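Local coordinates for protein VP2 (Primate bocaparvovirus 1, PDB 7L0Y) that builds the T=1 icosahedral capsid of human bocavirus 1, in which sixty copies of the capsid proteins self-assemble into a shell about 26 nm across, at residues Asn77-His82 and Gln86-Leu91; Val153-Asp156 and Thr161-Leu164; Trp336-Glu341 and Thr391-Ile396. One frame throughout, in Å; residues are numbered along the deposited sequence.

How the contacts relate
Three contacts in one capsid subunit illustrate how tryptophan is used differently according to its neighbours. Contacts 1 and 3 are buried, while contact 2 is only partly so; none is an exposed surface patch. Segment 77-82 ties the set together: its backbone and side chains meet segment 391-396 of contact 3, and it packs on segment 153-156 of contact 2, which is joined to contact 3 by the salt bridge between Asp156 and Arg392. Contact 1 is a single oblique pair of aromatic rings. Contact 2 lays aliphatic and sulfur groups over an indole face, whereas contact 3 places polar side chains beside an indole. All lie within reach of neighbouring subunits, seven residues of contact 3 near one.

Contact 1 of 3, residues Asn77-His82 and Gln86-Leu91; sequences NQYSCH and QDWQRL
Tyr79 and Trp88 carry practically the whole of this contact, which shows how a weakly bonded helical turn and a neighbouring helix can be joined by one pair of aromatic side chains. The aromatic interaction comes first. The rim of the indole's six-membered ring approaches the tyrosine near the base of its ring, with Trp88 CZ3 3.6 Å from Tyr79 CD1 and 3.7 Å from Tyr79 CB. Trp88 CH2 lies over one face of the phenol ring, displaced toward its rim. The ring planes are inclined at 51° and their centroids are 5.2 Å apart, so the two rings meet at a slant. Trp88 reaches across because its CG is anti to the backbone N (chi1 -180°), which extends the indole away from its helix toward segment 77-82.

Hydrogen bonds hold the two backbones and the indole N-H. The short helical turn at 79-82 is closed by His82 N to Tyr79 O at 2.8 Å, and the helix carrying Trp88 is marked by Leu91 N to Asp87 O at 2.9 Å. Trp88 NE1 donates to the carbonyl O of Met509, which should limit rotation of the indole. Within the turn, Tyr79 N bonds to Asn394 O and Ser80 OG to the O of Arg392, tying it to segment 391-396. Gln89 and Arg90 of the helix bond to a neighbouring subunit.

Further apolar side chains pack nearby. Tyr79 touches Trp458 and Phe98, and Leu91 meets the same Phe98 together with Val460. The helix at 85-94, lying between strands 71-74 and 95-118 of the chain, is consistent with the alpha-A helix that flanks the jelly-roll barrel of parvovirus capsid proteins.

Contact 2 of 3, residues Val153-Asp156 and Thr161-Leu164; sequences VMPD and TWKL
Trp162 places CG anti to its backbone N (chi1 -171°), which carries the indole against the loop 153-156; the like torsion of Met154 (chi1 177°), with its extended chain, sends CG and SD beyond the ring. The result is a Met-aromatic contact combined with CH-pi packing, set where strand 161-169 of the jelly-roll capsid subunit lies next to the loop that leads into it. That strand pairs with strand 71-74 in antiparallel fashion and with strand 30-42 in parallel, so the contact joins the loop to a residue of the sheet.

One face of the indole meets Met154 and Pro155. Met154 CA sits over the six-membered ring, 3.5 Å from its centroid, and Met154 CB lies 3.6 Å from Trp162 CH2. The methionine chain then leads off past the CZ3 corner, Met154 SD standing obliquely, 4.6 Å from that centroid. Pro155 covers the neighbouring part of the face: its CD is 3.8 Å from the centroid of the five-membered ring, and Pro155 CG packs against Trp162 CB at 3.6 Å.

The opposite face is met by Leu164 CD1, two residues along the chain and offset toward the rim, so the ring is held between Met154 and Pro155 on one face and Leu164 on the other. Phe74 and Phe76 add edge-to-face contacts with it. Met154 also packs on Arg37 of strand 30-42 and on Cys81 of the turn at 79-82. Thr161, turned the other way, bonds through OG1 to Lys431 of a neighbouring subunit.

The polar corner of the indole has a definite partner: Trp162 NE1 donates to the carbonyl O of Asp152, whereas Val153 O, 3.4 Å from Trp162 NE1, makes a poor angle.

Contact 3 of 3, residues Trp336-Glu341 and Thr391-Ile396; sequences WYQTPE and TRENPI
Glu393 meets both Trp336 and Gln338, touching them through its CB and CG. It belongs to a type I beta turn, Thr391 to Asn394, set against the end of strand 335-337, half of a two-stranded antiparallel sheet separate from the main sheet system of this jelly-roll capsid subunit. Glu393 CB is 4.1 Å from Trp336 NE1, placed obliquely to the indole, and the carboxylate plane is only 21° from that of the ring. The end of Gln338 crosses Glu393 at about a right angle, with Gln338 CD 3.9 Å from Glu393 CG and the amide nearly perpendicular to the carboxylate. Thr391 OG1 approaches Trp336 CZ2 at 4.1 Å, also obliquely.

One step outward, Trp149 meets the Trp336 ring, and strand 348-350 fixes the backbone of Trp336 through Ile349. A neighbouring subunit borders the contact, its Arg247 packing on Trp336 and Gln338 and bonding to Glu393 O. Arg392 NH1 lies 3.8 Å from Glu393 OE2, a long salt bridge. The turn itself is held by Asn394 N donating to Thr391 O at 3.3 Å, with a weak bond from Glu393 N to Thr391 OG1, also 3.3 Å, beside it.

Contact 1 of 3, residues Asn77-His82 and Gln86-Leu91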
ATOM      1  N   ASN A  77     -38.396  75.905 -53.309  1.00 20.10           N
ATOM      2  CA  ASN A  77     -39.343  76.358 -52.298  1.00 20.10           C
ATOM      3  C   ASN A  77     -40.690  76.683 -52.947  1.00 20.10           C
ATOM      4  O   ASN A  77     -40.959  77.795 -53.400  1.00 20.10           O
ATOM      5  CB  ASN A  77     -38.755  77.563 -51.586  1.00 22.95           C
ATOM      6  CG  ASN A  77     -39.542  77.974 -50.389  1.00 22.95           C
ATOM      7  OD1 ASN A  77     -40.180  77.158 -49.745  1.00 22.95           O
ATOM      8  ND2 ASN A  77     -39.494  79.250 -50.075  1.00 22.95           N
ATOM      9  N   GLN A  78     -41.577  75.697 -52.874  1.00 18.42           N
ATOM     10  CA  GLN A  78     -42.968  75.788 -53.284  1.00 18.42           C
ATOM     11  C   GLN A  78     -43.563  74.395 -53.154  1.00 18.42           C
ATOM     12  O   GLN A  78     -42.839  73.409 -53.246  1.00 18.42           O
ATOM     13  CB  GLN A  78     -43.103  76.311 -54.718  1.00 21.27           C
ATOM     14  CG  GLN A  78     -44.513  76.550 -55.165  1.00 21.27           C
ATOM     15  CD  GLN A  78     -44.591  77.298 -56.457  1.00 21.27           C
ATOM     16  OE1 GLN A  78     -43.604  77.848 -56.922  1.00 21.27           O
ATOM     17  NE2 GLN A  78     -45.763  77.295 -57.074  1.00 21.27           N
ATOM     18  N   TYR A  79     -44.881  74.314 -52.989  1.00 17.06           N
ATOM     19  CA  TYR A  79     -45.504  73.005 -52.824  1.00 17.06           C
ATOM     20  C   TYR A  79     -45.763  72.332 -54.163  1.00 17.06           C
ATOM     21  O   TYR A  79     -45.653  71.110 -54.275  1.00 17.06           O
ATOM     22  CB  TYR A  79     -46.789  73.115 -52.004  1.00 17.61           C
ATOM     23  CG  TYR A  79     -46.552  73.408 -50.547  1.00 17.61           C
ATOM     24  CD1 TYR A  79     -46.222  72.397 -49.666  1.00 17.61           C
ATOM     25  CD2 TYR A  79     -46.682  74.687 -50.046  1.00 17.61           C
ATOM     26  CE1 TYR A  79     -46.015  72.653 -48.342  1.00 17.61           C
ATOM     27  CE2 TYR A  79     -46.475  74.949 -48.726  1.00 17.61           C
ATOM     28  CZ  TYR A  79     -46.142  73.930 -47.879  1.00 17.61           C
ATOM     29  OH  TYR A  79     -45.937  74.196 -46.555  1.00 17.61           O
ATOM     30  N   SER A  80     -46.129  73.109 -55.184  1.00 17.85           N
ATOM     31  CA  SER A  80     -46.337  72.540 -56.511  1.00 17.85           C
ATOM     32  C   SER A  80     -45.101  71.814 -56.999  1.00 17.85           C
ATOM     33  O   SER A  80     -45.200  70.891 -57.813  1.00 17.85           O
ATOM     34  CB  SER A  80     -46.722  73.633 -57.495  1.00 20.18           C
ATOM     35  OG  SER A  80     -47.984  74.168 -57.179  1.00 20.18           O
ATOM     36  N   CYS A  81     -43.933  72.236 -56.530  1.00 17.76           N
ATOM     37  CA  CYS A  81     -42.706  71.496 -56.757  1.00 17.76           C
ATOM     38  C   CYS A  81     -42.857  70.033 -56.363  1.00 17.76           C
ATOM     39  O   CYS A  81     -42.528  69.135 -57.142  1.00 17.76           O
ATOM     40  CB  CYS A  81     -41.585  72.166 -55.963  1.00 21.53           C
ATOM     41  SG  CYS A  81     -39.981  71.387 -55.998  1.00 21.53           S
ATOM     42  N   HIS A  82     -43.332  69.779 -55.151  1.00 14.70           N
ATOM     43  CA  HIS A  82     -43.256  68.462 -54.548  1.00 14.70           C
ATOM     44  C   HIS A  82     -44.517  67.622 -54.665  1.00 14.70           C
ATOM     45  O   HIS A  82     -44.462  66.427 -54.379  1.00 14.70           O
ATOM     46  CB  HIS A  82     -42.889  68.629 -53.079  1.00 16.12           C
ATOM     47  CG  HIS A  82     -41.673  69.469 -52.881  1.00 16.12           C
ATOM     48  ND1 HIS A  82     -40.412  69.036 -53.214  1.00 16.12           N
ATOM     49  CD2 HIS A  82     -41.533  70.740 -52.448  1.00 16.12           C
ATOM     50  CE1 HIS A  82     -39.540  69.993 -52.960  1.00 16.12           C
ATOM     51  NE2 HIS A  82     -40.196  71.037 -52.491  1.00 16.12           N
ATOM     52  N   GLN A  86     -53.061  65.787 -57.877  1.00 15.22           N
ATOM     53  CA  GLN A  86     -53.667  64.617 -57.264  1.00 15.22           C
ATOM     54  C   GLN A  86     -53.149  64.404 -55.853  1.00 15.22           C
ATOM     55  O   GLN A  86     -53.923  64.221 -54.912  1.00 15.22           O
ATOM     56  CB  GLN A  86     -53.377  63.394 -58.123  1.00 18.94           C
ATOM     57  CG  GLN A  86     -53.964  62.104 -57.627  1.00 18.94           C
ATOM     58  CD  GLN A  86     -55.461  62.123 -57.631  1.00 18.94           C
ATOM     59  OE1 GLN A  86     -56.096  62.191 -56.586  1.00 18.94           O
ATOM     60  NE2 GLN A  86     -56.039  62.104 -58.817  1.00 18.94           N
ATOM     61  N   ASP A  87     -51.831  64.414 -55.694  1.00 13.56           N
ATOM     62  CA  ASP A  87     -51.240  64.148 -54.394  1.00 13.56           C
ATOM     63  C   ASP A  87     -51.544  65.264 -53.414  1.00 13.56           C
ATOM     64  O   ASP A  87     -51.722  65.017 -52.219  1.00 13.56           O
ATOM     65  CB  ASP A  87     -49.742  63.952 -54.554  1.00 16.92           C
ATOM     66  CG  ASP A  87     -49.407  62.680 -55.294  1.00 16.92           C
ATOM     67  OD1 ASP A  87     -50.285  61.801 -55.408  1.00 16.92           O
ATOM     68  OD2 ASP A  87     -48.259  62.551 -55.767  1.00 16.92           O
ATOM     69  N   TRP A  88     -51.608  66.499 -53.901  1.00 14.30           N
ATOM     70  CA  TRP A  88     -51.969  67.608 -53.036  1.00 14.30           C
ATOM     71  C   TRP A  88     -53.409  67.490 -52.568  1.00 14.30           C
ATOM     72  O   TRP A  88     -53.712  67.744 -51.399  1.00 14.30           O
ATOM     73  CB  TRP A  88     -51.754  68.925 -53.767  1.00 16.08           C
ATOM     74  CG  TRP A  88     -52.095  70.097 -52.939  1.00 16.08           C
ATOM     75  CD1 TRP A  88     -53.223  70.831 -52.997  1.00 16.08           C
ATOM     76  CD2 TRP A  88     -51.289  70.676 -51.919  1.00 16.08           C
ATOM     77  NE1 TRP A  88     -53.183  71.831 -52.077  1.00 16.08           N
ATOM     78  CE2 TRP A  88     -51.999  71.759 -51.400  1.00 16.08           C
ATOM     79  CE3 TRP A  88     -50.029  70.385 -51.399  1.00 16.08           C
ATOM     80  CZ2 TRP A  88     -51.498  72.556 -50.384  1.00 16.08           C
ATOM     81  CZ3 TRP A  88     -49.536  71.174 -50.396  1.00 16.08           C
ATOM     82  CH2 TRP A  88     -50.265  72.247 -49.898  1.00 16.08           C
ATOM     83  N   GLN A  89     -54.310  67.127 -53.477  1.00 15.49           N
ATOM     84  CA  GLN A  89     -55.694  66.866 -53.104  1.00 15.49           C
ATOM     85  C   GLN A  89     -55.769  65.824 -52.007  1.00 15.49           C
ATOM     86  O   GLN A  89     -56.489  65.990 -51.023  1.00 15.49           O
ATOM     87  CB  GLN A  89     -56.475  66.371 -54.311  1.00 18.51           C
ATOM     88  CG  GLN A  89     -57.976  66.363 -54.132  1.00 18.51           C
ATOM     89  CD  GLN A  89     -58.656  65.574 -55.210  1.00 18.51           C
ATOM     90  OE1 GLN A  89     -57.999  64.885 -55.975  1.00 18.51           O
ATOM     91  NE2 GLN A  89     -59.964  65.702 -55.314  1.00 18.51           N
ATOM     92  N   ARG A  90     -55.034  64.736 -52.168  1.00 14.57           N
ATOM     93  CA  ARG A  90     -55.087  63.667 -51.190  1.00 14.57           C
ATOM     94  C   ARG A  90     -54.518  64.119 -49.859  1.00 14.57           C
ATOM     95  O   ARG A  90     -55.007  63.723 -48.800  1.00 14.57           O
ATOM     96  CB  ARG A  90     -54.331  62.459 -51.717  1.00 15.24           C
ATOM     97  CG  ARG A  90     -54.535  61.241 -50.899  1.00 15.24           C
ATOM     98  CD  ARG A  90     -53.896  60.090 -51.569  1.00 15.24           C
ATOM     99  NE  ARG A  90     -54.336  58.844 -50.984  1.00 15.24           N
ATOM    100  CZ  ARG A  90     -54.095  57.663 -51.521  1.00 15.24           C
ATOM    101  NH1 ARG A  90     -53.403  57.587 -52.643  1.00 15.24           N
ATOM    102  NH2 ARG A  90     -54.554  56.565 -50.943  1.00 15.24           N
ATOM    103  N   LEU A  91     -53.486  64.953 -49.898  1.00 14.41           N
ATOM    104  CA  LEU A  91     -52.900  65.470 -48.674  1.00 14.41           C
ATOM    105  C   LEU A  91     -53.887  66.348 -47.921  1.00 14.41           C
ATOM    106  O   LEU A  91     -54.063  66.202 -46.710  1.00 14.41           O
ATOM    107  CB  LEU A  91     -51.639  66.253 -49.010  1.00 12.52           C
ATOM    108  CG  LEU A  91     -50.843  66.847 -47.859  1.00 12.52           C
ATOM    109  CD1 LEU A  91     -50.183  65.744 -47.081  1.00 12.52           C
ATOM    110  CD2 LEU A  91     -49.850  67.843 -48.381  1.00 12.52           C
TER

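Contact 2 of 3, residues Val153-Asp156 and Thr161-Leu164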
ATOM      1  N   VAL A 153     -38.540  78.830 -59.422  1.00 24.47           N
ATOM      2  CA  VAL A 153     -38.808  77.561 -58.765  1.00 24.47           C
ATOM      3  C   VAL A 153     -38.816  76.415 -59.774  1.00 24.47           C
ATOM      4  O   VAL A 153     -38.967  76.622 -60.981  1.00 24.47           O
ATOM      5  CB  VAL A 153     -40.140  77.653 -58.000  1.00 23.39           C
ATOM      6  CG1 VAL A 153     -41.299  77.695 -58.981  1.00 23.39           C
ATOM      7  CG2 VAL A 153     -40.273  76.545 -56.959  1.00 23.39           C
ATOM      8  N   MET A 154     -38.632  75.205 -59.264  1.00 22.67           N
ATOM      9  CA  MET A 154     -38.687  73.988 -60.056  1.00 22.67           C
ATOM     10  C   MET A 154     -39.987  73.920 -60.849  1.00 22.67           C
ATOM     11  O   MET A 154     -41.030  74.376 -60.369  1.00 22.67           O
ATOM     12  CB  MET A 154     -38.548  72.802 -59.105  1.00 21.83           C
ATOM     13  CG  MET A 154     -38.631  71.420 -59.660  1.00 21.83           C
ATOM     14  SD  MET A 154     -38.011  70.359 -58.354  1.00 21.83           S
ATOM     15  CE  MET A 154     -38.442  68.732 -58.904  1.00 21.83           C
ATOM     16  N   PRO A 155     -39.967  73.379 -62.069  1.00 21.51           N
ATOM     17  CA  PRO A 155     -41.183  73.376 -62.883  1.00 21.51           C
ATOM     18  C   PRO A 155     -42.204  72.422 -62.301  1.00 21.51           C
ATOM     19  O   PRO A 155     -41.861  71.406 -61.699  1.00 21.51           O
ATOM     20  CB  PRO A 155     -40.691  72.892 -64.252  1.00 19.09           C
ATOM     21  CG  PRO A 155     -39.223  73.034 -64.206  1.00 19.09           C
ATOM     22  CD  PRO A 155     -38.874  72.726 -62.795  1.00 19.09           C
ATOM     23  N   ASP A 156     -43.472  72.758 -62.503  1.00 21.99           N
ATOM     24  CA  ASP A 156     -44.560  71.979 -61.933  1.00 21.99           C
ATOM     25  C   ASP A 156     -44.674  70.626 -62.625  1.00 21.99           C
ATOM     26  O   ASP A 156     -44.704  69.578 -61.975  1.00 21.99           O
ATOM     27  CB  ASP A 156     -45.849  72.785 -62.054  1.00 25.61           C
ATOM     28  CG  ASP A 156     -47.002  72.166 -61.325  1.00 25.61           C
ATOM     29  OD1 ASP A 156     -46.798  71.166 -60.616  1.00 25.61           O
ATOM     30  OD2 ASP A 156     -48.128  72.679 -61.471  1.00 25.61           O
ATOM     31  N   THR A 161     -38.347  71.416 -68.762  1.00 21.43           N
ATOM     32  CA  THR A 161     -36.950  71.678 -68.458  1.00 21.43           C
ATOM     33  C   THR A 161     -36.859  72.869 -67.521  1.00 21.43           C
ATOM     34  O   THR A 161     -37.557  73.857 -67.688  1.00 21.43           O
ATOM     35  CB  THR A 161     -36.133  71.923 -69.739  1.00 24.06           C
ATOM     36  OG1 THR A 161     -36.219  70.763 -70.572  1.00 24.06           O
ATOM     37  CG2 THR A 161     -34.669  72.196 -69.423  1.00 24.06           C
ATOM     38  N   TRP A 162     -36.016  72.724 -66.511  1.00 19.67           N
ATOM     39  CA  TRP A 162     -35.804  73.734 -65.502  1.00 19.67           C
ATOM     40  C   TRP A 162     -34.571  74.568 -65.814  1.00 19.67           C
ATOM     41  O   TRP A 162     -33.460  74.066 -65.777  1.00 19.67           O
ATOM     42  CB  TRP A 162     -35.644  73.029 -64.161  1.00 21.22           C
ATOM     43  CG  TRP A 162     -35.618  73.900 -62.964  1.00 21.22           C
ATOM     44  CD1 TRP A 162     -35.858  75.232 -62.914  1.00 21.22           C
ATOM     45  CD2 TRP A 162     -35.381  73.483 -61.623  1.00 21.22           C
ATOM     46  NE1 TRP A 162     -35.756  75.679 -61.630  1.00 21.22           N
ATOM     47  CE2 TRP A 162     -35.468  74.620 -60.815  1.00 21.22           C
ATOM     48  CE3 TRP A 162     -35.091  72.254 -61.029  1.00 21.22           C
ATOM     49  CZ2 TRP A 162     -35.276  74.571 -59.443  1.00 21.22           C
ATOM     50  CZ3 TRP A 162     -34.905  72.207 -59.671  1.00 21.22           C
ATOM     51  CH2 TRP A 162     -34.994  73.358 -58.892  1.00 21.22           C
ATOM     52  N   LYS A 163     -34.772  75.844 -66.121  1.00 21.10           N
ATOM     53  CA  LYS A 163     -33.664  76.738 -66.407  1.00 21.10           C
ATOM     54  C   LYS A 163     -33.348  77.485 -65.133  1.00 21.10           C
ATOM     55  O   LYS A 163     -34.200  78.152 -64.576  1.00 21.10           O
ATOM     56  CB  LYS A 163     -34.039  77.764 -67.470  1.00 22.79           C
ATOM     57  CG  LYS A 163     -34.803  77.233 -68.664  1.00 22.79           C
ATOM     58  CD  LYS A 163     -34.882  78.305 -69.737  1.00 22.79           C
ATOM     59  CE  LYS A 163     -35.666  77.846 -70.958  1.00 22.79           C
ATOM     60  NZ  LYS A 163     -37.134  77.876 -70.723  1.00 22.79           N
ATOM     61  N   LEU A 164     -32.114  77.365 -64.671  1.00 20.22           N
ATOM     62  CA  LEU A 164     -31.679  78.035 -63.457  1.00 20.22           C
ATOM     63  C   LEU A 164     -31.517  79.536 -63.640  1.00 20.22           C
ATOM     64  O   LEU A 164     -31.155  80.006 -64.709  1.00 20.22           O
ATOM     65  CB  LEU A 164     -30.389  77.403 -62.946  1.00 17.38           C
ATOM     66  CG  LEU A 164     -30.582  76.138 -62.107  1.00 17.38           C
ATOM     67  CD1 LEU A 164     -31.919  75.458 -62.364  1.00 17.38           C
ATOM     68  CD2 LEU A 164     -29.418  75.179 -62.262  1.00 17.38           C
TER

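Contact 3 of 3, residues Trp336-Glu341 and Thr391-Ile396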
ATOM      1  N   TRP A 336     -51.371  86.454 -57.130  1.00 46.21           N
ATOM      2  CA  TRP A 336     -50.191  86.103 -57.905  1.00 46.21           C
ATOM      3  C   TRP A 336     -50.631  85.688 -59.297  1.00 46.21           C
ATOM      4  O   TRP A 336     -51.820  85.610 -59.593  1.00 46.21           O
ATOM      5  CB  TRP A 336     -49.393  84.992 -57.225  1.00 44.61           C
ATOM      6  CG  TRP A 336     -50.150  83.725 -57.072  1.00 44.61           C
ATOM      7  CD1 TRP A 336     -50.136  82.663 -57.913  1.00 44.61           C
ATOM      8  CD2 TRP A 336     -51.051  83.390 -56.017  1.00 44.61           C
ATOM      9  NE1 TRP A 336     -50.965  81.682 -57.451  1.00 44.61           N
ATOM     10  CE2 TRP A 336     -51.540  82.104 -56.284  1.00 44.61           C
ATOM     11  CE3 TRP A 336     -51.485  84.051 -54.869  1.00 44.61           C
ATOM     12  CZ2 TRP A 336     -52.439  81.464 -55.446  1.00 44.61           C
ATOM     13  CZ3 TRP A 336     -52.378  83.423 -54.047  1.00 44.61           C
ATOM     14  CH2 TRP A 336     -52.846  82.141 -54.334  1.00 44.61           C
ATOM     15  N   TYR A 337     -49.650  85.414 -60.147  1.00 49.03           N
ATOM     16  CA  TYR A 337     -49.890  84.825 -61.454  1.00 49.03           C
ATOM     17  C   TYR A 337     -49.443  83.374 -61.440  1.00 49.03           C
ATOM     18  O   TYR A 337     -48.447  83.036 -60.796  1.00 49.03           O
ATOM     19  CB  TYR A 337     -49.163  85.575 -62.570  1.00 52.18           C
ATOM     20  CG  TYR A 337     -49.655  86.975 -62.804  1.00 52.18           C
ATOM     21  CD1 TYR A 337     -50.878  87.197 -63.403  1.00 52.18           C
ATOM     22  CD2 TYR A 337     -48.867  88.071 -62.504  1.00 52.18           C
ATOM     23  CE1 TYR A 337     -51.333  88.459 -63.633  1.00 52.18           C
ATOM     24  CE2 TYR A 337     -49.308  89.346 -62.750  1.00 52.18           C
ATOM     25  CZ  TYR A 337     -50.546  89.533 -63.311  1.00 52.18           C
ATOM     26  OH  TYR A 337     -51.006  90.800 -63.554  1.00 52.18           O
ATOM     27  N   GLN A 338     -50.187  82.522 -62.142  1.00 49.90           N
ATOM     28  CA  GLN A 338     -49.767  81.140 -62.322  1.00 49.90           C
ATOM     29  C   GLN A 338     -48.607  81.003 -63.285  1.00 49.90           C
ATOM     30  O   GLN A 338     -47.851  80.035 -63.191  1.00 49.90           O
ATOM     31  CB  GLN A 338     -50.932  80.290 -62.817  1.00 45.25           C
ATOM     32  CG  GLN A 338     -51.917  79.924 -61.746  1.00 45.25           C
ATOM     33  CD  GLN A 338     -51.284  79.054 -60.695  1.00 45.25           C
ATOM     34  OE1 GLN A 338     -50.495  78.167 -61.005  1.00 45.25           O
ATOM     35  NE2 GLN A 338     -51.614  79.305 -59.442  1.00 45.25           N
ATOM     36  N   THR A 339     -48.450  81.942 -64.201  1.00 53.06           N
ATOM     37  CA  THR A 339     -47.500  81.829 -65.289  1.00 53.06           C
ATOM     38  C   THR A 339     -46.646  83.083 -65.341  1.00 53.06           C
ATOM     39  O   THR A 339     -47.136  84.183 -65.081  1.00 53.06           O
ATOM     40  CB  THR A 339     -48.247  81.623 -66.620  1.00 52.51           C
ATOM     41  OG1 THR A 339     -48.975  80.389 -66.568  1.00 52.51           O
ATOM     42  CG2 THR A 339     -47.312  81.582 -67.804  1.00 52.51           C
ATOM     43  N   PRO A 340     -45.355  82.944 -65.644  1.00 57.00           N
ATOM     44  CA  PRO A 340     -44.531  84.139 -65.871  1.00 57.00           C
ATOM     45  C   PRO A 340     -45.011  84.983 -67.032  1.00 57.00           C
ATOM     46  O   PRO A 340     -44.577  86.131 -67.176  1.00 57.00           O
ATOM     47  CB  PRO A 340     -43.136  83.554 -66.115  1.00 53.82           C
ATOM     48  CG  PRO A 340     -43.378  82.153 -66.530  1.00 53.82           C
ATOM     49  CD  PRO A 340     -44.559  81.710 -65.740  1.00 53.82           C
ATOM     50  N   GLU A 341     -45.887  84.445 -67.870  1.00 60.95           N
ATOM     51  CA  GLU A 341     -46.495  85.195 -68.957  1.00 60.95           C
ATOM     52  C   GLU A 341     -47.806  85.854 -68.561  1.00 60.95           C
ATOM     53  O   GLU A 341     -48.453  86.466 -69.417  1.00 60.95           O
ATOM     54  CB  GLU A 341     -46.712  84.274 -70.158  1.00 63.03           C
ATOM     55  CG  GLU A 341     -45.419  83.778 -70.771  1.00 63.03           C
ATOM     56  CD  GLU A 341     -45.647  82.788 -71.889  1.00 63.03           C
ATOM     57  OE1 GLU A 341     -46.795  82.327 -72.047  1.00 63.03           O
ATOM     58  OE2 GLU A 341     -44.679  82.473 -72.615  1.00 63.03           O
ATOM     59  N   THR A 391     -51.993  77.195 -50.434  1.00 23.76           N
ATOM     60  CA  THR A 391     -52.322  76.364 -51.571  1.00 23.76           C
ATOM     61  C   THR A 391     -51.079  75.622 -52.033  1.00 23.76           C
ATOM     62  O   THR A 391     -49.990  75.758 -51.480  1.00 23.76           O
ATOM     63  CB  THR A 391     -52.897  77.199 -52.713  1.00 27.39           C
ATOM     64  OG1 THR A 391     -51.935  78.172 -53.127  1.00 27.39           O
ATOM     65  CG2 THR A 391     -54.152  77.902 -52.275  1.00 27.39           C
ATOM     66  N   ARG A 392     -51.261  74.829 -53.079  1.00 21.19           N
ATOM     67  CA  ARG A 392     -50.152  74.105 -53.675  1.00 21.19           C
ATOM     68  C   ARG A 392     -49.177  75.061 -54.357  1.00 21.19           C
ATOM     69  O   ARG A 392     -48.019  74.714 -54.606  1.00 21.19           O
ATOM     70  CB  ARG A 392     -50.730  73.079 -54.638  1.00 17.24           C
ATOM     71  CG  ARG A 392     -49.762  72.240 -55.368  1.00 17.24           C
ATOM     72  CD  ARG A 392     -50.496  71.255 -56.235  1.00 17.24           C
ATOM     73  NE  ARG A 392     -49.583  70.605 -57.152  1.00 17.24           N
ATOM     74  CZ  ARG A 392     -49.327  71.059 -58.368  1.00 17.24           C
ATOM     75  NH1 ARG A 392     -49.936  72.143 -58.810  1.00 17.24           N
ATOM     76  NH2 ARG A 392     -48.479  70.421 -59.147  1.00 17.24           N
ATOM     77  N   GLU A 393     -49.620  76.282 -54.639  1.00 25.29           N
ATOM     78  CA  GLU A 393     -48.778  77.255 -55.317  1.00 25.29           C
ATOM     79  C   GLU A 393     -48.079  78.209 -54.362  1.00 25.29           C
ATOM     80  O   GLU A 393     -47.439  79.157 -54.818  1.00 25.29           O
ATOM     81  CB  GLU A 393     -49.612  78.023 -56.338  1.00 31.31           C
ATOM     82  CG  GLU A 393     -50.012  77.161 -57.512  1.00 31.31           C
ATOM     83  CD  GLU A 393     -51.179  76.254 -57.193  1.00 31.31           C
ATOM     84  OE1 GLU A 393     -51.683  76.331 -56.053  1.00 31.31           O
ATOM     85  OE2 GLU A 393     -51.568  75.441 -58.060  1.00 31.31           O
ATOM     86  N   ASN A 394     -48.200  77.997 -53.060  1.00 23.50           N
ATOM     87  CA  ASN A 394     -47.537  78.860 -52.102  1.00 23.50           C
ATOM     88  C   ASN A 394     -46.093  78.418 -51.877  1.00 23.50           C
ATOM     89  O   ASN A 394     -45.752  77.247 -52.059  1.00 23.50           O
ATOM     90  CB  ASN A 394     -48.293  78.848 -50.779  1.00 27.52           C
ATOM     91  CG  ASN A 394     -49.624  79.532 -50.876  1.00 27.52           C
ATOM     92  OD1 ASN A 394     -50.653  78.928 -50.662  1.00 27.52           O
ATOM     93  ND2 ASN A 394     -49.607  80.811 -51.149  1.00 27.52           N
ATOM     94  N   PRO A 395     -45.223  79.348 -51.508  1.00 21.36           N
ATOM     95  CA  PRO A 395     -43.905  78.970 -50.994  1.00 21.36           C
ATOM     96  C   PRO A 395     -44.024  78.211 -49.688  1.00 21.36           C
ATOM     97  O   PRO A 395     -44.936  78.436 -48.893  1.00 21.36           O
ATOM     98  CB  PRO A 395     -43.219  80.319 -50.777  1.00 25.58           C
ATOM     99  CG  PRO A 395     -43.914  81.232 -51.697  1.00 25.58           C
ATOM    100  CD  PRO A 395     -45.325  80.792 -51.751  1.00 25.58           C
ATOM    101  N   ILE A 396     -43.077  77.310 -49.464  1.00 20.69           N
ATOM    102  CA  ILE A 396     -43.102  76.500 -48.255  1.00 20.69           C
ATOM    103  C   ILE A 396     -42.519  77.270 -47.079  1.00 20.69           C
ATOM    104  O   ILE A 396     -43.204  77.540 -46.087  1.00 20.69           O
ATOM    105  CB  ILE A 396     -42.367  75.170 -48.479  1.00 18.18           C
ATOM    106  CG1 ILE A 396     -43.025  74.393 -49.607  1.00 18.18           C
ATOM    107  CG2 ILE A 396     -42.387  74.347 -47.220  1.00 18.18           C
ATOM    108  CD1 ILE A 396     -42.253  73.195 -50.034  1.00 18.18           C
TER